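Local atomic coordinates of WR4 (Caenorhabditis elegans, PDB entry 1M1S), a protein that is of unknown function but belongs to the major sperm protein family of nematodes, whose members share an immunoglobulin-like beta fold. Residues A[29-43]-A[55-68]. Numbering follows the deposited sequence.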
ATOM      1  N   HIS A  29      -8.552  -1.913   0.372  1.00 35.00           N
ATOM      2  CA  HIS A  29      -7.659  -3.027   0.071  1.00 35.00           C
ATOM      3  C   HIS A  29      -7.158  -3.732   1.322  1.00 35.00           C
ATOM      4  O   HIS A  29      -6.994  -3.127   2.371  1.00 35.00           O
ATOM      5  CB  HIS A  29      -6.497  -2.577  -0.819  1.00 35.00           C
ATOM      6  CG  HIS A  29      -6.930  -1.925  -2.096  1.00 35.00           C
ATOM      7  ND1 HIS A  29      -6.810  -2.529  -3.329  1.00 35.00           N
ATOM      8  CD2 HIS A  29      -7.513  -0.723  -2.327  1.00 35.00           C
ATOM      9  CE1 HIS A  29      -7.304  -1.734  -4.261  1.00 35.00           C
ATOM     10  NE2 HIS A  29      -7.736  -0.632  -3.675  1.00 35.00           N
ATOM     11  N   ASN A  30      -6.937  -5.026   1.198  1.00 35.00           N
ATOM     12  CA  ASN A  30      -6.472  -5.838   2.298  1.00 35.00           C
ATOM     13  C   ASN A  30      -5.003  -6.179   2.065  1.00 35.00           C
ATOM     14  O   ASN A  30      -4.676  -6.829   1.082  1.00 35.00           O
ATOM     15  CB  ASN A  30      -7.318  -7.123   2.327  1.00 35.00           C
ATOM     16  CG  ASN A  30      -7.020  -8.026   3.521  1.00 35.00           C
ATOM     17  OD1 ASN A  30      -6.140  -7.728   4.343  1.00 35.00           O
ATOM     18  ND2 ASN A  30      -7.755  -9.146   3.619  1.00 35.00           N
ATOM     19  N   ILE A  31      -4.103  -5.706   2.920  1.00 35.00           N
ATOM     20  CA  ILE A  31      -2.693  -6.067   2.759  1.00 35.00           C
ATOM     21  C   ILE A  31      -2.483  -7.212   3.745  1.00 35.00           C
ATOM     22  O   ILE A  31      -2.609  -7.013   4.949  1.00 35.00           O
ATOM     23  CB  ILE A  31      -1.744  -4.890   3.080  1.00 35.00           C
ATOM     24  CG1 ILE A  31      -2.059  -3.722   2.161  1.00 35.00           C
ATOM     25  CG2 ILE A  31      -0.286  -5.299   2.897  1.00 35.00           C
ATOM     26  CD1 ILE A  31      -1.268  -2.476   2.458  1.00 35.00           C
ATOM     27  N   THR A  32      -2.267  -8.421   3.237  1.00 35.00           N
ATOM     28  CA  THR A  32      -2.071  -9.572   4.116  1.00 35.00           C
ATOM     29  C   THR A  32      -0.658 -10.103   4.150  1.00 35.00           C
ATOM     30  O   THR A  32       0.012 -10.165   3.124  1.00 35.00           O
ATOM     31  CB  THR A  32      -3.058 -10.709   3.819  1.00 35.00           C
ATOM     32  OG1 THR A  32      -3.186 -10.895   2.410  1.00 35.00           O
ATOM     33  CG2 THR A  32      -4.393 -10.369   4.381  1.00 35.00           C
ATOM     34  N   SER A  33      -0.209 -10.453   5.351  1.00 35.00           N
ATOM     35  CA  SER A  33       1.143 -10.954   5.561  1.00 35.00           C
ATOM     36  C   SER A  33       1.298 -12.461   5.374  1.00 35.00           C
ATOM     37  O   SER A  33       0.351 -13.222   5.529  1.00 35.00           O
ATOM     38  CB  SER A  33       1.615 -10.565   6.958  1.00 35.00           C
ATOM     39  OG  SER A  33       2.957 -10.962   7.178  1.00 35.00           O
ATOM     40  N   GLU A  34       2.508 -12.891   5.042  1.00 35.00           N
ATOM     41  CA  GLU A  34       2.780 -14.306   4.872  1.00 35.00           C
ATOM     42  C   GLU A  34       4.031 -14.684   5.635  1.00 35.00           C
ATOM     43  O   GLU A  34       4.414 -15.850   5.642  1.00 35.00           O
ATOM     44  CB  GLU A  34       2.967 -14.663   3.406  1.00 35.00           C
ATOM     45  CG  GLU A  34       1.715 -14.670   2.570  1.00 35.00           C
ATOM     46  CD  GLU A  34       0.773 -15.821   2.882  1.00 35.00           C
ATOM     47  OE1 GLU A  34       1.075 -16.662   3.757  1.00 35.00           O
ATOM     48  OE2 GLU A  34      -0.287 -15.896   2.235  1.00 35.00           O
ATOM     49  N   SER A  35       4.661 -13.703   6.284  1.00 35.00           N
ATOM     50  CA  SER A  35       5.873 -13.959   7.056  1.00 35.00           C
ATOM     51  C   SER A  35       5.476 -14.277   8.480  1.00 35.00           C
ATOM     52  O   SER A  35       4.349 -14.000   8.911  1.00 35.00           O
ATOM     53  CB  SER A  35       6.804 -12.743   7.065  1.00 35.00           C
ATOM     54  OG  SER A  35       8.059 -13.053   7.657  1.00 35.00           O
ATOM     55  N   ASP A  36       6.382 -14.932   9.193  1.00 35.00           N
ATOM     56  CA  ASP A  36       6.109 -15.247  10.582  1.00 35.00           C
ATOM     57  C   ASP A  36       6.688 -14.106  11.417  1.00 35.00           C
ATOM     58  O   ASP A  36       6.632 -14.105  12.649  1.00 35.00           O
ATOM     59  CB  ASP A  36       6.714 -16.590  10.962  1.00 35.00           C
ATOM     60  CG  ASP A  36       6.082 -17.741  10.220  1.00 35.00           C
ATOM     61  OD1 ASP A  36       4.832 -17.873  10.241  1.00 35.00           O
ATOM     62  OD2 ASP A  36       6.864 -18.506   9.621  1.00 35.00           O
ATOM     63  N   SER A  37       7.217 -13.117  10.707  1.00 35.00           N
ATOM     64  CA  SER A  37       7.796 -11.932  11.304  1.00 35.00           C
ATOM     65  C   SER A  37       6.869 -10.785  10.992  1.00 35.00           C
ATOM     66  O   SER A  37       6.037 -10.881  10.100  1.00 35.00           O
ATOM     67  CB  SER A  37       9.156 -11.651  10.687  1.00 35.00           C
ATOM     68  OG  SER A  37       9.520 -10.309  10.933  1.00 35.00           O
ATOM     69  N   ARG A  38       7.022  -9.696  11.730  1.00 35.00           N
ATOM     70  CA  ARG A  38       6.194  -8.524  11.516  1.00 35.00           C
ATOM     71  C   ARG A  38       6.757  -7.715  10.352  1.00 35.00           C
ATOM     72  O   ARG A  38       7.954  -7.777  10.048  1.00 35.00           O
ATOM     73  CB  ARG A  38       6.133  -7.691  12.796  1.00 35.00           C
ATOM     74  CG  ARG A  38       4.936  -6.735  12.898  1.00 35.00           C
ATOM     75  CD  ARG A  38       4.478  -6.612  14.374  1.00 35.00           C
ATOM     76  NE  ARG A  38       4.318  -5.235  14.866  1.00 35.00           N
ATOM     77  CZ  ARG A  38       5.312  -4.441  15.257  1.00 35.00           C
ATOM     78  NH1 ARG A  38       6.572  -4.856  15.219  1.00 35.00           N
ATOM     79  NH2 ARG A  38       5.037  -3.237  15.712  1.00 35.00           N
ATOM     80  N   LEU A  39       5.864  -7.002   9.673  1.00 35.00           N
ATOM     81  CA  LEU A  39       6.224  -6.177   8.526  1.00 35.00           C
ATOM     82  C   LEU A  39       5.840  -4.700   8.687  1.00 35.00           C
ATOM     83  O   LEU A  39       4.906  -4.341   9.423  1.00 35.00           O
ATOM     84  CB  LEU A  39       5.583  -6.729   7.242  1.00 35.00           C
ATOM     85  CG  LEU A  39       5.830  -8.167   6.791  1.00 35.00           C
ATOM     86  CD1 LEU A  39       4.876  -8.486   5.662  1.00 35.00           C
ATOM     87  CD2 LEU A  39       7.273  -8.372   6.369  1.00 35.00           C
ATOM     88  N   ALA A  40       6.594  -3.857   7.990  1.00 35.00           N
ATOM     89  CA  ALA A  40       6.375  -2.428   7.976  1.00 35.00           C
ATOM     90  C   ALA A  40       6.122  -2.143   6.517  1.00 35.00           C
ATOM     91  O   ALA A  40       6.739  -2.754   5.665  1.00 35.00           O
ATOM     92  CB  ALA A  40       7.621  -1.702   8.446  1.00 35.00           C
ATOM     93  N   PHE A  41       5.165  -1.293   6.204  1.00 35.00           N
ATOM     94  CA  PHE A  41       4.949  -1.005   4.805  1.00 35.00           C
ATOM     95  C   PHE A  41       4.965   0.488   4.518  1.00 35.00           C
ATOM     96  O   PHE A  41       4.562   1.295   5.365  1.00 35.00           O
ATOM     97  CB  PHE A  41       3.700  -1.723   4.254  1.00 35.00           C
ATOM     98  CG  PHE A  41       2.381  -1.190   4.759  1.00 35.00           C
ATOM     99  CD1 PHE A  41       1.748  -0.127   4.114  1.00 35.00           C
ATOM    100  CD2 PHE A  41       1.737  -1.790   5.833  1.00 35.00           C
ATOM    101  CE1 PHE A  41       0.483   0.328   4.526  1.00 35.00           C
ATOM    102  CE2 PHE A  41       0.465  -1.344   6.259  1.00 35.00           C
ATOM    103  CZ  PHE A  41      -0.161  -0.279   5.602  1.00 35.00           C
ATOM    104  N   LYS A  42       5.460   0.828   3.329  1.00 35.00           N
ATOM    105  CA  LYS A  42       5.555   2.198   2.845  1.00 35.00           C
ATOM    106  C   LYS A  42       4.745   2.288   1.566  1.00 35.00           C
ATOM    107  O   LYS A  42       4.927   1.465   0.681  1.00 35.00           O
ATOM    108  CB  LYS A  42       7.004   2.529   2.522  1.00 35.00           C
ATOM    109  CG  LYS A  42       7.183   3.895   1.890  1.00 35.00           C
ATOM    110  CD  LYS A  42       8.628   4.207   1.687  1.00 35.00           C
ATOM    111  CE  LYS A  42       8.768   5.553   1.044  1.00 35.00           C
ATOM    112  NZ  LYS A  42      10.191   5.965   0.861  1.00 35.00           N
ATOM    113  N   VAL A  43       3.905   3.314   1.440  1.00 35.00           N
ATOM    114  CA  VAL A  43       3.067   3.496   0.245  1.00 35.00           C
ATOM    115  C   VAL A  43       3.453   4.715  -0.626  1.00 35.00           C
ATOM    116  O   VAL A  43       3.257   5.864  -0.230  1.00 35.00           O
ATOM    117  CB  VAL A  43       1.572   3.548   0.652  1.00 35.00           C
ATOM    118  CG1 VAL A  43       0.669   3.559  -0.554  1.00 35.00           C
ATOM    119  CG2 VAL A  43       1.257   2.370   1.515  1.00 35.00           C
ATOM    120  N   PRO A  55      -3.218   4.236   5.076  1.00 35.00           N
ATOM    121  CA  PRO A  55      -2.161   5.092   5.642  1.00 35.00           C
ATOM    122  C   PRO A  55      -1.024   5.169   4.641  1.00 35.00           C
ATOM    123  O   PRO A  55      -1.170   4.698   3.523  1.00 35.00           O
ATOM    124  CB  PRO A  55      -1.742   4.298   6.892  1.00 35.00           C
ATOM    125  CG  PRO A  55      -2.546   3.012   6.887  1.00 35.00           C
ATOM    126  CD  PRO A  55      -3.049   2.852   5.496  1.00 35.00           C
ATOM    127  N   VAL A  56       0.081   5.816   4.997  1.00 35.00           N
ATOM    128  CA  VAL A  56       1.220   5.876   4.089  1.00 35.00           C
ATOM    129  C   VAL A  56       2.193   4.819   4.581  1.00 35.00           C
ATOM    130  O   VAL A  56       2.753   4.050   3.798  1.00 35.00           O
ATOM    131  CB  VAL A  56       1.898   7.243   4.084  1.00 35.00           C
ATOM    132  CG1 VAL A  56       3.083   7.225   3.137  1.00 35.00           C
ATOM    133  CG2 VAL A  56       0.914   8.294   3.665  1.00 35.00           C
ATOM    134  N   TYR A  57       2.361   4.791   5.899  1.00 35.00           N
ATOM    135  CA  TYR A  57       3.211   3.825   6.582  1.00 35.00           C
ATOM    136  C   TYR A  57       2.345   2.941   7.463  1.00 35.00           C
ATOM    137  O   TYR A  57       1.188   3.264   7.722  1.00 35.00           O
ATOM    138  CB  TYR A  57       4.241   4.550   7.434  1.00 35.00           C
ATOM    139  CG  TYR A  57       5.345   5.158   6.601  1.00 35.00           C
ATOM    140  CD1 TYR A  57       5.220   6.439   6.066  1.00 35.00           C
ATOM    141  CD2 TYR A  57       6.510   4.433   6.305  1.00 35.00           C
ATOM    142  CE1 TYR A  57       6.211   6.975   5.258  1.00 35.00           C
ATOM    143  CE2 TYR A  57       7.507   4.969   5.492  1.00 35.00           C
ATOM    144  CZ  TYR A  57       7.346   6.240   4.976  1.00 35.00           C
ATOM    145  OH  TYR A  57       8.299   6.784   4.154  1.00 35.00           O
ATOM    146  N   GLY A  58       2.869   1.799   7.893  1.00 35.00           N
ATOM    147  CA  GLY A  58       2.072   0.938   8.760  1.00 35.00           C
ATOM    148  C   GLY A  58       2.587  -0.469   8.976  1.00 35.00           C
ATOM    149  O   GLY A  58       3.390  -0.966   8.182  1.00 35.00           O
ATOM    150  N   PHE A  59       2.095  -1.125  10.027  1.00 35.00           N
ATOM    151  CA  PHE A  59       2.513  -2.482  10.325  1.00 35.00           C
ATOM    152  C   PHE A  59       1.494  -3.494   9.911  1.00 35.00           C
ATOM    153  O   PHE A  59       0.353  -3.139   9.650  1.00 35.00           O
ATOM    154  CB  PHE A  59       2.773  -2.640  11.805  1.00 35.00           C
ATOM    155  CG  PHE A  59       3.972  -1.919  12.253  1.00 35.00           C
ATOM    156  CD1 PHE A  59       3.873  -0.891  13.162  1.00 35.00           C
ATOM    157  CD2 PHE A  59       5.216  -2.261  11.757  1.00 35.00           C
ATOM    158  CE1 PHE A  59       4.990  -0.191  13.559  1.00 35.00           C
ATOM    159  CE2 PHE A  59       6.351  -1.565  12.145  1.00 35.00           C
ATOM    160  CZ  PHE A  59       6.236  -0.530  13.062  1.00 35.00           C
ATOM    161  N   VAL A  60       1.955  -4.719   9.688  1.00 35.00           N
ATOM    162  CA  VAL A  60       1.062  -5.832   9.372  1.00 35.00           C
ATOM    163  C   VAL A  60       1.621  -6.950  10.207  1.00 35.00           C
ATOM    164  O   VAL A  60       2.677  -7.513   9.894  1.00 35.00           O
ATOM    165  CB  VAL A  60       1.050  -6.303   7.895  1.00 35.00           C
ATOM    166  CG1 VAL A  60      -0.060  -7.344   7.706  1.00 35.00           C
ATOM    167  CG2 VAL A  60       0.854  -5.136   6.936  1.00 35.00           C
ATOM    168  N   ASP A  61       0.921  -7.261  11.289  1.00 35.00           N
ATOM    169  CA  ASP A  61       1.356  -8.326  12.167  1.00 35.00           C
ATOM    170  C   ASP A  61       1.736  -9.556  11.351  1.00 35.00           C
ATOM    171  O   ASP A  61       1.473  -9.619  10.149  1.00 35.00           O
ATOM    172  CB  ASP A  61       0.262  -8.653  13.181  1.00 35.00           C
ATOM    173  CG  ASP A  61       0.079  -7.553  14.217  1.00 35.00           C
ATOM    174  OD1 ASP A  61       1.045  -6.799  14.487  1.00 35.00           O
ATOM    175  OD2 ASP A  61      -1.032  -7.448  14.779  1.00 35.00           O
ATOM    176  N   ALA A  62       2.410 -10.502  11.991  1.00 35.00           N
ATOM    177  CA  ALA A  62       2.847 -11.725  11.331  1.00 35.00           C
ATOM    178  C   ALA A  62       1.636 -12.563  10.919  1.00 35.00           C
ATOM    179  O   ALA A  62       0.739 -12.788  11.744  1.00 35.00           O
ATOM    180  CB  ALA A  62       3.740 -12.498  12.253  1.00 35.00           C
ATOM    181  N   LYS A  63       1.609 -12.986   9.640  1.00 35.00           N
ATOM    182  CA  LYS A  63       0.523 -13.785   9.020  1.00 35.00           C
ATOM    183  C   LYS A  63      -0.833 -13.107   9.274  1.00 35.00           C
ATOM    184  O   LYS A  63      -1.869 -13.766   9.410  1.00 35.00           O
ATOM    185  CB  LYS A  63       0.520 -15.240   9.538  1.00 35.00           C
ATOM    186  CG  LYS A  63       1.900 -15.975   9.512  1.00 35.00           C
ATOM    187  CD  LYS A  63       2.276 -16.566   8.146  1.00 35.00           C
ATOM    188  CE  LYS A  63       1.521 -17.852   7.824  1.00 35.00           C
ATOM    189  NZ  LYS A  63       1.933 -18.931   8.739  1.00 35.00           N
ATOM    190  N   GLY A  64      -0.802 -11.772   9.273  1.00 35.00           N
ATOM    191  CA  GLY A  64      -1.983 -10.961   9.535  1.00 35.00           C
ATOM    192  C   GLY A  64      -2.639 -10.234   8.382  1.00 35.00           C
ATOM    193  O   GLY A  64      -2.630 -10.704   7.244  1.00 35.00           O
ATOM    194  N   LYS A  65      -3.187  -9.065   8.692  1.00 35.00           N
ATOM    195  CA  LYS A  65      -3.923  -8.270   7.715  1.00 35.00           C
ATOM    196  C   LYS A  65      -3.961  -6.803   8.176  1.00 35.00           C
ATOM    197  O   LYS A  65      -3.979  -6.551   9.377  1.00 35.00           O
ATOM    198  CB  LYS A  65      -5.364  -8.825   7.618  1.00 35.00           C
ATOM    199  CG  LYS A  65      -6.052  -9.215   8.976  1.00 35.00           C
ATOM    200  CD  LYS A  65      -7.425  -9.898   8.798  1.00 35.00           C
ATOM    201  CE  LYS A  65      -8.039 -10.330  10.141  1.00 35.00           C
ATOM    202  NZ  LYS A  65      -9.369 -11.064  10.038  1.00 35.00           N
ATOM    203  N   SER A  66      -3.903  -5.851   7.236  1.00 35.00           N
ATOM    204  CA  SER A  66      -3.930  -4.384   7.497  1.00 35.00           C
ATOM    205  C   SER A  66      -4.620  -3.723   6.309  1.00 35.00           C
ATOM    206  O   SER A  66      -4.319  -4.109   5.170  1.00 35.00           O
ATOM    207  CB  SER A  66      -2.525  -3.795   7.604  1.00 35.00           C
ATOM    208  OG  SER A  66      -1.821  -4.351   8.703  1.00 35.00           O
ATOM    209  N   LYS A  67      -5.506  -2.739   6.542  1.00 35.00           N
ATOM    210  CA  LYS A  67      -6.189  -2.107   5.397  1.00 35.00           C
ATOM    211  C   LYS A  67      -5.614  -0.889   4.761  1.00 35.00           C
ATOM    212  O   LYS A  67      -4.978  -0.076   5.417  1.00 35.00           O
ATOM    213  CB  LYS A  67      -7.682  -1.956   5.628  1.00 35.00           C
ATOM    214  CG  LYS A  67      -8.084  -0.917   6.609  1.00 35.00           C
ATOM    215  CD  LYS A  67      -9.327  -0.229   6.122  1.00 35.00           C
ATOM    216  CE  LYS A  67      -9.905   0.684   7.174  1.00 35.00           C
ATOM    217  NZ  LYS A  67     -11.021   1.460   6.569  1.00 35.00           N
ATOM    218  N   LEU A  68      -5.897  -0.769   3.477  1.00 35.00           N
ATOM    219  CA  LEU A  68      -5.418   0.362   2.741  1.00 35.00           C
ATOM    220  C   LEU A  68      -6.603   1.092   2.140  1.00 35.00           C
ATOM    221  O   LEU A  68      -7.459   0.468   1.528  1.00 35.00           O
ATOM    222  CB  LEU A  68      -4.469  -0.108   1.600  1.00 35.00           C
ATOM    223  CG  LEU A  68      -3.713   0.926   0.771  1.00 35.00           C
ATOM    224  CD1 LEU A  68      -2.851   1.822   1.670  1.00 35.00           C
ATOM    225  CD2 LEU A  68      -2.848   0.209  -0.266  1.00 35.00           C
TER
HETATM  226  O   HOH W   1      -3.005 -13.380   5.974  1.00 35.00           O
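Two antiparallel strand pairs of the MSP domain's immunoglobulin-like fold meet here: 29-33 with 65-68, and 38-43 with 57-60. In the first pair, I31 N donates to S66 O at 2.8 Å. In the second, F41 N donates to G58 O at 2.7 Å.

The F41 ring packs inward, with CG set between the backbone N and the carbonyl carbon (chi1 70°). This lays the ring over G58, whose CA makes a CH-pi contact 4.1 Å from the ring centroid. I31 CD1 lies against the opposite face, toward its rim. V60 CG2 lies 3.6 Å from F41 CD2. The backbone angles of G58 suit a glycine, and the F41 ring lies close over its CA. S66 OG uses a lone pair of F59 O at 2.7 Å and so ties the two strands of 55-68 together.

On the other side of the sheet, the R38 guanidinium stacks on the F59 ring, planes 23° apart, with CZ 4.1 Å from the ring centroid. D61 OD1 sits at the guanidinium edge in a long salt bridge. R38 NH2 also hydrogen-bonds to E93 O. A leucine in place of R38 would probably leave D61 without this charge partner and the F59 face without its cation.

At the turns, D36 OD1 and K63 NZ form a salt bridge at 3.4 Å, with only a weak hydrogen bond in it. Strand 11-20 pairs beside 25-33, and strand 79-89 beside 38-45; helix 98-101 touches A40 and K42.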